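PDB 3PGV: haloacid dehalogenase-like hydrolase from Klebsiella pneumoniae subsp. pneumoniae, which probably acts as a magnesium-dependent phosphatase of the Cof family in the haloacid dehalogenase-like superfamily, and here carries a calcium ion in its metal site. Local coordinates for residues I120-R126 / I163-T169; L28-L32 / A230-G234; G188-N192 / V203-S209. One frame throughout, in Å; residues are numbered along the deposited sequence.

Interaction 1: I120-R126 / I163-T169; sequences IVTNVYR and ISKVFFT
Two neighbouring antiparallel strands of the six-stranded sheet, 121-126 and 163-169, meet here, with Asn123, Tyr125 and Phe167 carrying the side-chain contact on one face. The backbone evidence is a run of paired bonds: Val121 N reaches Thr169 O and Thr169 N returns to Val121 O, and Asn123 and Phe167 pair by the same two reciprocal N-H...O bonds, Asn123 N lying 2.8 Å from Phe167 O. That carbonyl is gripped twice, because Asn123 ND2 also donates to Phe167 O at 3.3 Å, from above the carbonyl plane. The second hydrogen bond of the side-chain amide runs from Asn123 ND2 to Thr169 OG1, again 3.3 Å, and both acceptors lie close to the amide plane, which fixes its rotation. Asn123 OD1 is taken by Arg136 and Trp130.

The Phe167 ring stacks on this amide, their planes 11° apart, and Asn123 CB sits over its centre, 3.3 Å from the centroid. Phe167 gets there with CG between its backbone N and carbonyl carbon (chi1 56°), which swings the ring back across the neighbouring strand. Its edge then meets the face of Tyr125 in a T-shaped pair, centroids 4.9 Å apart and planes at 70°. The extended Lys165 chain runs alongside the same tyrosine, Lys165 CE being 3.5 Å from Tyr125 CE2, before its amine pairs with Gly62 O and Glu202.

On the other face Thr122, Val124, Val166 and Phe168 pack together, and helix 173-187 covers Phe168. Ile163 CD1 reaches Val124 CG1 at 3.8 Å and also the aliphatic part of Arg126, whose guanidinium pairs with Asp159. At the corner itself, Ser164 N bonds to Tyr125 O. A mostly antiparallel sheet of this kind, separate from the larger, mainly parallel one, is consistent with the cap domain of Cof-type haloacid dehalogenase-like phosphatases.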
# COMPACT_ATOMS: atom_id res chain seq x y z
N ILE A 120 12.13 -17.68 5.61
CA ILE A 120 11.00 -16.75 5.64
C ILE A 120 10.60 -16.35 7.07
O ILE A 120 10.50 -17.21 7.95
CB ILE A 120 9.79 -17.32 4.85
CG1 ILE A 120 10.19 -17.71 3.41
CG2 ILE A 120 8.62 -16.33 4.86
CD1 ILE A 120 9.08 -18.55 2.63
N VAL A 121 10.32 -15.06 7.29
CA VAL A 121 9.72 -14.57 8.53
C VAL A 121 8.25 -14.20 8.25
O VAL A 121 7.96 -13.54 7.24
CB VAL A 121 10.51 -13.36 9.13
CG1 VAL A 121 9.74 -12.71 10.28
CG2 VAL A 121 11.91 -13.77 9.58
N THR A 122 7.32 -14.70 9.08
CA THR A 122 5.90 -14.39 8.92
C THR A 122 5.51 -13.17 9.77
O THR A 122 5.72 -13.18 10.99
CB THR A 122 5.03 -15.61 9.23
OG1 THR A 122 5.45 -16.69 8.40
CG2 THR A 122 3.51 -15.33 9.03
N ASN A 123 4.96 -12.13 9.13
CA ASN A 123 4.54 -10.91 9.81
C ASN A 123 3.05 -10.76 9.74
O ASN A 123 2.44 -11.12 8.73
CB ASN A 123 5.23 -9.69 9.21
CG ASN A 123 6.71 -9.72 9.29
OD1 ASN A 123 7.31 -9.11 10.15
ND2 ASN A 123 7.35 -10.37 8.33
N VAL A 124 2.44 -10.20 10.80
CA VAL A 124 1.00 -10.03 10.87
C VAL A 124 0.65 -8.62 11.38
O VAL A 124 1.20 -8.18 12.40
CB VAL A 124 0.36 -11.13 11.80
CG1 VAL A 124 -1.14 -10.93 11.94
CG2 VAL A 124 0.68 -12.53 11.30
N TYR A 125 -0.29 -7.93 10.70
CA TYR A 125 -0.88 -6.71 11.25
C TYR A 125 -2.25 -7.04 11.78
O TYR A 125 -3.16 -7.33 11.00
CB TYR A 125 -0.97 -5.59 10.20
CG TYR A 125 0.35 -4.92 9.85
CD1 TYR A 125 1.48 -5.10 10.65
CD2 TYR A 125 0.45 -4.05 8.77
CE1 TYR A 125 2.69 -4.50 10.34
CE2 TYR A 125 1.65 -3.44 8.44
CZ TYR A 125 2.77 -3.66 9.23
OH TYR A 125 3.97 -3.05 8.90
N ARG A 126 -2.38 -7.15 13.12
CA ARG A 126 -3.65 -7.38 13.78
C ARG A 126 -4.07 -6.12 14.46
O ARG A 126 -3.43 -5.70 15.44
CB ARG A 126 -3.54 -8.52 14.80
CG ARG A 126 -4.86 -8.84 15.46
CD ARG A 126 -4.76 -9.97 16.46
NE ARG A 126 -6.08 -10.36 16.94
CZ ARG A 126 -6.75 -9.71 17.89
NH1 ARG A 126 -6.21 -8.66 18.48
NH2 ARG A 126 -7.95 -10.12 18.25
N ILE A 163 -7.27 -9.18 11.27
CA ILE A 163 -6.03 -9.26 10.47
C ILE A 163 -6.16 -8.46 9.18
O ILE A 163 -6.81 -8.91 8.25
CB ILE A 163 -5.62 -10.74 10.21
CG1 ILE A 163 -5.70 -11.62 11.51
CG2 ILE A 163 -4.25 -10.83 9.53
CD1 ILE A 163 -4.87 -11.11 12.69
N SER A 164 -5.53 -7.27 9.11
CA SER A 164 -5.56 -6.45 7.89
C SER A 164 -4.67 -7.07 6.81
O SER A 164 -5.02 -7.02 5.63
CB SER A 164 -5.13 -5.02 8.20
OG SER A 164 -3.87 -4.98 8.86
N LYS A 165 -3.54 -7.67 7.20
CA LYS A 165 -2.67 -8.36 6.27
C LYS A 165 -1.65 -9.26 6.95
O LYS A 165 -1.31 -9.05 8.11
CB LYS A 165 -1.96 -7.38 5.31
CG LYS A 165 -0.91 -6.52 5.95
CD LYS A 165 -0.17 -5.73 4.89
CE LYS A 165 1.04 -5.04 5.44
NZ LYS A 165 1.77 -4.29 4.40
N VAL A 166 -1.19 -10.28 6.23
CA VAL A 166 -0.06 -11.11 6.62
C VAL A 166 1.01 -10.93 5.54
O VAL A 166 0.67 -10.88 4.35
CB VAL A 166 -0.46 -12.62 6.77
CG1 VAL A 166 0.77 -13.48 7.09
CG2 VAL A 166 -1.54 -12.80 7.84
N PHE A 167 2.26 -10.72 5.94
CA PHE A 167 3.34 -10.55 4.96
C PHE A 167 4.56 -11.36 5.27
O PHE A 167 4.95 -11.50 6.42
CB PHE A 167 3.67 -9.07 4.71
CG PHE A 167 4.03 -8.25 5.93
CD1 PHE A 167 3.05 -7.79 6.80
CD2 PHE A 167 5.34 -7.82 6.13
CE1 PHE A 167 3.38 -6.98 7.89
CE2 PHE A 167 5.67 -7.01 7.21
CZ PHE A 167 4.68 -6.59 8.08
N PHE A 168 5.13 -11.98 4.24
CA PHE A 168 6.26 -12.87 4.36
C PHE A 168 7.51 -12.19 3.88
O PHE A 168 7.56 -11.75 2.72
CB PHE A 168 6.00 -14.17 3.57
CG PHE A 168 4.70 -14.84 3.97
CD1 PHE A 168 4.65 -15.70 5.06
CD2 PHE A 168 3.52 -14.57 3.28
CE1 PHE A 168 3.44 -16.28 5.45
CE2 PHE A 168 2.31 -15.14 3.68
CZ PHE A 168 2.28 -16.01 4.75
N THR A 169 8.49 -12.00 4.78
CA THR A 169 9.76 -11.36 4.44
C THR A 169 10.86 -12.39 4.26
O THR A 169 10.95 -13.33 5.05
CB THR A 169 10.12 -10.24 5.45
OG1 THR A 169 10.17 -10.79 6.75
CG2 THR A 169 9.11 -9.06 5.41

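Interaction 2: L28-L32 / A230-G234; sequences LDGTL and AFGDG. With CA (calcium ion), chain E.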
# COMPACT_ATOMS: atom_id res chain seq x y z
N LEU A 28 3.07 5.95 -1.67
CA LEU A 28 4.04 6.78 -0.96
C LEU A 28 5.48 6.37 -1.22
O LEU A 28 6.19 7.06 -1.96
CB LEU A 28 3.71 6.86 0.54
CG LEU A 28 2.38 7.57 0.87
CD1 LEU A 28 1.94 7.28 2.29
CD2 LEU A 28 2.48 9.07 0.62
N ASP A 29 5.90 5.22 -0.66
CA ASP A 29 7.27 4.73 -0.82
C ASP A 29 7.56 4.40 -2.27
O ASP A 29 6.83 3.63 -2.88
CB ASP A 29 7.53 3.52 0.08
CG ASP A 29 7.30 3.81 1.54
OD1 ASP A 29 8.15 4.50 2.14
OD2 ASP A 29 6.24 3.42 2.06
N GLY A 30 8.63 5.00 -2.81
CA GLY A 30 9.06 4.78 -4.19
C GLY A 30 8.24 5.54 -5.21
O GLY A 30 8.51 5.44 -6.41
N THR A 31 7.22 6.30 -4.75
CA THR A 31 6.33 7.04 -5.64
C THR A 31 6.35 8.56 -5.32
O THR A 31 7.11 9.30 -5.94
CB THR A 31 4.93 6.42 -5.61
OG1 THR A 31 5.04 5.02 -5.93
CG2 THR A 31 3.98 7.10 -6.56
N LEU A 32 5.54 9.00 -4.35
CA LEU A 32 5.51 10.41 -3.95
C LEU A 32 6.73 10.73 -3.06
O LEU A 32 7.29 11.84 -3.15
CB LEU A 32 4.19 10.73 -3.20
CG LEU A 32 4.01 12.20 -2.75
CD1 LEU A 32 4.00 13.16 -3.95
CD2 LEU A 32 2.76 12.36 -1.94
N ALA A 230 -3.79 7.95 -10.85
CA ALA A 230 -3.02 7.24 -9.83
C ALA A 230 -1.54 7.07 -10.18
O ALA A 230 -1.18 6.97 -11.36
CB ALA A 230 -3.64 5.89 -9.55
N PHE A 231 -0.69 6.99 -9.14
CA PHE A 231 0.76 6.82 -9.29
C PHE A 231 1.24 5.69 -8.37
O PHE A 231 0.82 5.62 -7.21
CB PHE A 231 1.49 8.14 -8.95
CG PHE A 231 1.08 9.32 -9.80
CD1 PHE A 231 -0.03 10.09 -9.45
CD2 PHE A 231 1.85 9.71 -10.89
CE1 PHE A 231 -0.40 11.20 -10.24
CE2 PHE A 231 1.47 10.81 -11.67
CZ PHE A 231 0.35 11.55 -11.34
N GLY A 232 2.10 4.81 -8.89
CA GLY A 232 2.63 3.67 -8.13
C GLY A 232 3.88 3.05 -8.74
O GLY A 232 4.23 3.33 -9.89
N ASP A 233 4.55 2.16 -7.98
CA ASP A 233 5.81 1.54 -8.43
C ASP A 233 5.89 0.02 -8.12
O ASP A 233 6.89 -0.62 -8.46
CB ASP A 233 7.02 2.26 -7.82
CG ASP A 233 7.22 2.00 -6.35
OD1 ASP A 233 6.20 1.88 -5.62
OD2 ASP A 233 8.38 1.97 -5.90
N GLY A 234 4.89 -0.51 -7.42
CA GLY A 234 4.90 -1.91 -6.99
C GLY A 234 3.70 -2.72 -7.45
O GLY A 234 2.71 -2.17 -7.94
CA CA E . 5.68 1.62 -3.47
O HOH W 1 3.65 -0.01 -3.73
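Asp29 and Asp233 are joined through a calcium ion, and Asp29 supplies its backbone carbonyl to the metal, not its carboxylate. Asp29 O binds calcium at 2.4 Å and Asp233 OD1 at 2.2 Å. These two acceptors lie only 3.3 Å from each other, Asp29 O to Asp233 OD1, a closeness that the shared cation accounts for. The angle at calcium between them is about 92°. A water lies 2.6 Å from the calcium and roughly across from Asp29 O, at about 157°. Asp27, at the end of the strand just before, gives OD2 to the same ion.

Asp233 binds through one oxygen. Its CG stands between backbone N and carbonyl carbon (chi1 72°), which turns OD1 to the metal while OD2 approaches the backbone of Gly30, 3.4 Å from Gly30 CA. Asp237 receives the backbone N-H groups of Asp233 and Gly234, a second-shell grip that fixes the loop carrying this ligand. The Asp29 carboxylate leads away from the contact and forms a salt bridge with Arg63.

Next to the metal site, Thr31 points into the 230-234 segment. Its OG1 hydrogen-bonds with Asp27 OD2, itself a metal ligand, and lies close to Asp233 OD1 without a bond. The methyl branch packs on the strand, Thr31 CG2 being 3.6 Å from Phe231 CB; the Phe231 ring leads off to helix 274-283. Thr31 N closes a turn on Leu28 O, within a widened, pi-type turn directly after strand 23-27.

That wide turn following the first strand matches the squiggle of the haloacid dehalogenase fold. With Asp27 and Asp29 as its Asp-X-Asp signature and Asp233 on the loop after a neighbouring parallel strand, the arrangement is the cation site of this superfamily, which normally holds magnesium.

Interaction 3: G188-N192 / V203-S209; sequences GDRVN and VMAGGVS
Asn192 and the selenomethionine Met204 point to the same face of an antiparallel pair, while Val191 and Ala205, one step along, diverge. The Asn192 side chain is extended, with CG anti to its backbone N (chi1 171°), which carries the amide past Met204 to the chain beyond the strand. There Asn192 ND2 donates to Val208 O at 2.7 Å. The donor lies in the carbonyl plane, but the oxygen is 24° out of the amide plane and the N-H points at it with a bend, the angle at hydrogen being 143°. The Met204 chain is bent twice, bringing its methyl in beside this amide, Met204 CE to Asn192 ND2 3.7 Å.

Backbone bonds set the register. Asn192 N reaches Met204 O at 2.8 Å, nearly straight, and Met204 N returns to Asn192 O. On the opposite face from Asn192, Val191 and Val203 meet slantwise, Val191 CB being 3.9 Å from Val203 CG1, and helix 104-110 covers both through Ile106 and Leu110.

At the open end the pairing frays: Gly206 N makes a weak bond to Arg190 O. Gly206 has no side chain, and its CA comes within 3.1 Å of Asp189 O as a CH-O contact. The type II turn Ala205-Val208, with Gly207 at positive phi, then redirects the chain to Ser209, the N-cap residue of helix 210-220. Asn192 therefore ties the edge strand to the carbonyl just ahead of that cap, in a beta hairpin formed by strands 191-195 and 200-205 at the margin of the six-stranded sheet.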
# COMPACT_ATOMS: atom_id res chain seq x y z
N GLY A 188 -7.57 -18.76 -4.14
CA GLY A 188 -8.20 -18.07 -5.27
C GLY A 188 -8.72 -16.68 -4.93
O GLY A 188 -7.99 -15.86 -4.35
N ASP A 189 -10.01 -16.43 -5.25
CA ASP A 189 -10.72 -15.15 -4.99
C ASP A 189 -10.68 -14.71 -3.53
O ASP A 189 -10.93 -13.53 -3.25
CB ASP A 189 -12.20 -15.29 -5.42
CG ASP A 189 -12.42 -15.27 -6.91
OD1 ASP A 189 -11.42 -15.12 -7.66
OD2 ASP A 189 -13.60 -15.37 -7.34
N ARG A 190 -10.52 -15.66 -2.59
CA ARG A 190 -10.58 -15.37 -1.15
C ARG A 190 -9.38 -14.55 -0.63
O ARG A 190 -9.44 -14.03 0.49
CB ARG A 190 -10.74 -16.66 -0.35
CG ARG A 190 -11.99 -17.44 -0.67
CD ARG A 190 -12.20 -18.57 0.31
NE ARG A 190 -12.48 -18.07 1.66
CZ ARG A 190 -12.20 -18.73 2.77
NH1 ARG A 190 -11.61 -19.91 2.72
NH2 ARG A 190 -12.47 -18.20 3.95
N VAL A 191 -8.30 -14.45 -1.42
CA VAL A 191 -7.11 -13.68 -1.03
C VAL A 191 -6.67 -12.76 -2.15
O VAL A 191 -6.93 -13.03 -3.33
CB VAL A 191 -5.91 -14.60 -0.57
CG1 VAL A 191 -6.23 -15.33 0.73
CG2 VAL A 191 -5.49 -15.59 -1.67
N ASN A 192 -5.96 -11.70 -1.80
CA ASN A 192 -5.21 -10.90 -2.73
C ASN A 192 -3.74 -11.02 -2.34
O ASN A 192 -3.33 -10.53 -1.27
CB ASN A 192 -5.65 -9.43 -2.70
CG ASN A 192 -4.73 -8.53 -3.53
OD1 ASN A 192 -4.05 -8.98 -4.48
ND2 ASN A 192 -4.65 -7.26 -3.18
N VAL A 203 -0.32 -10.64 1.84
CA VAL A 203 -1.63 -11.27 1.64
C VAL A 203 -2.70 -10.47 2.31
O VAL A 203 -2.66 -10.27 3.53
CB VAL A 203 -1.67 -12.77 2.09
CG1 VAL A 203 -2.99 -13.42 1.69
CG2 VAL A 203 -0.49 -13.55 1.50
N MSE A 204 -3.68 -10.00 1.53
CA MSE A 204 -4.86 -9.30 2.04
C MSE A 204 -6.09 -10.12 1.66
O MSE A 204 -5.99 -11.07 0.88
CB MSE A 204 -4.97 -7.88 1.42
CG MSE A 204 -4.01 -6.85 2.03
SE MSE A 204 -2.14 -7.17 1.61
CE MSE A 204 -2.22 -7.21 -0.39
N ALA A 205 -7.27 -9.75 2.20
CA ALA A 205 -8.53 -10.46 1.86
C ALA A 205 -8.85 -10.25 0.41
O ALA A 205 -8.44 -9.23 -0.17
CB ALA A 205 -9.67 -9.92 2.71
N GLY A 206 -9.55 -11.20 -0.20
CA GLY A 206 -10.00 -11.07 -1.57
C GLY A 206 -10.92 -9.88 -1.72
O GLY A 206 -11.79 -9.65 -0.87
N GLY A 207 -10.66 -9.07 -2.73
CA GLY A 207 -11.42 -7.85 -2.95
C GLY A 207 -10.81 -6.66 -2.25
O GLY A 207 -11.34 -5.55 -2.33
N VAL A 208 -9.70 -6.87 -1.58
CA VAL A 208 -8.99 -5.79 -0.91
C VAL A 208 -7.71 -5.47 -1.68
O VAL A 208 -6.90 -6.36 -1.93
CB VAL A 208 -8.69 -6.15 0.57
CG1 VAL A 208 -7.74 -5.13 1.21
CG2 VAL A 208 -9.97 -6.30 1.37
N SER A 209 -7.56 -4.21 -2.11
CA SER A 209 -6.36 -3.70 -2.78
C SER A 209 -6.40 -2.19 -2.72
O SER A 209 -7.43 -1.63 -2.35
CB SER A 209 -6.31 -4.16 -4.25
OG SER A 209 -7.19 -3.42 -5.06

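How the interactions relate
Interactions 1 and 3 belong to one six-stranded sheet: their centres are about 14 Å apart, and strands 163-169 and 200-205 are neighbours, joined by a probable hydrogen bond from Val203 N to Val166 O at 2.7 Å. Interaction 2 sits at the ends of strands 23-27 and 228-232 of the eight-stranded sheet, its centre about 21 Å from each of the others. Along the chain, interaction 1 closes before interaction 3 opens, and both are nested in the long loop closed by interaction 2. This topology fits a cap inserted into a core domain, with Lys165's side chain about 11 Å from the calcium.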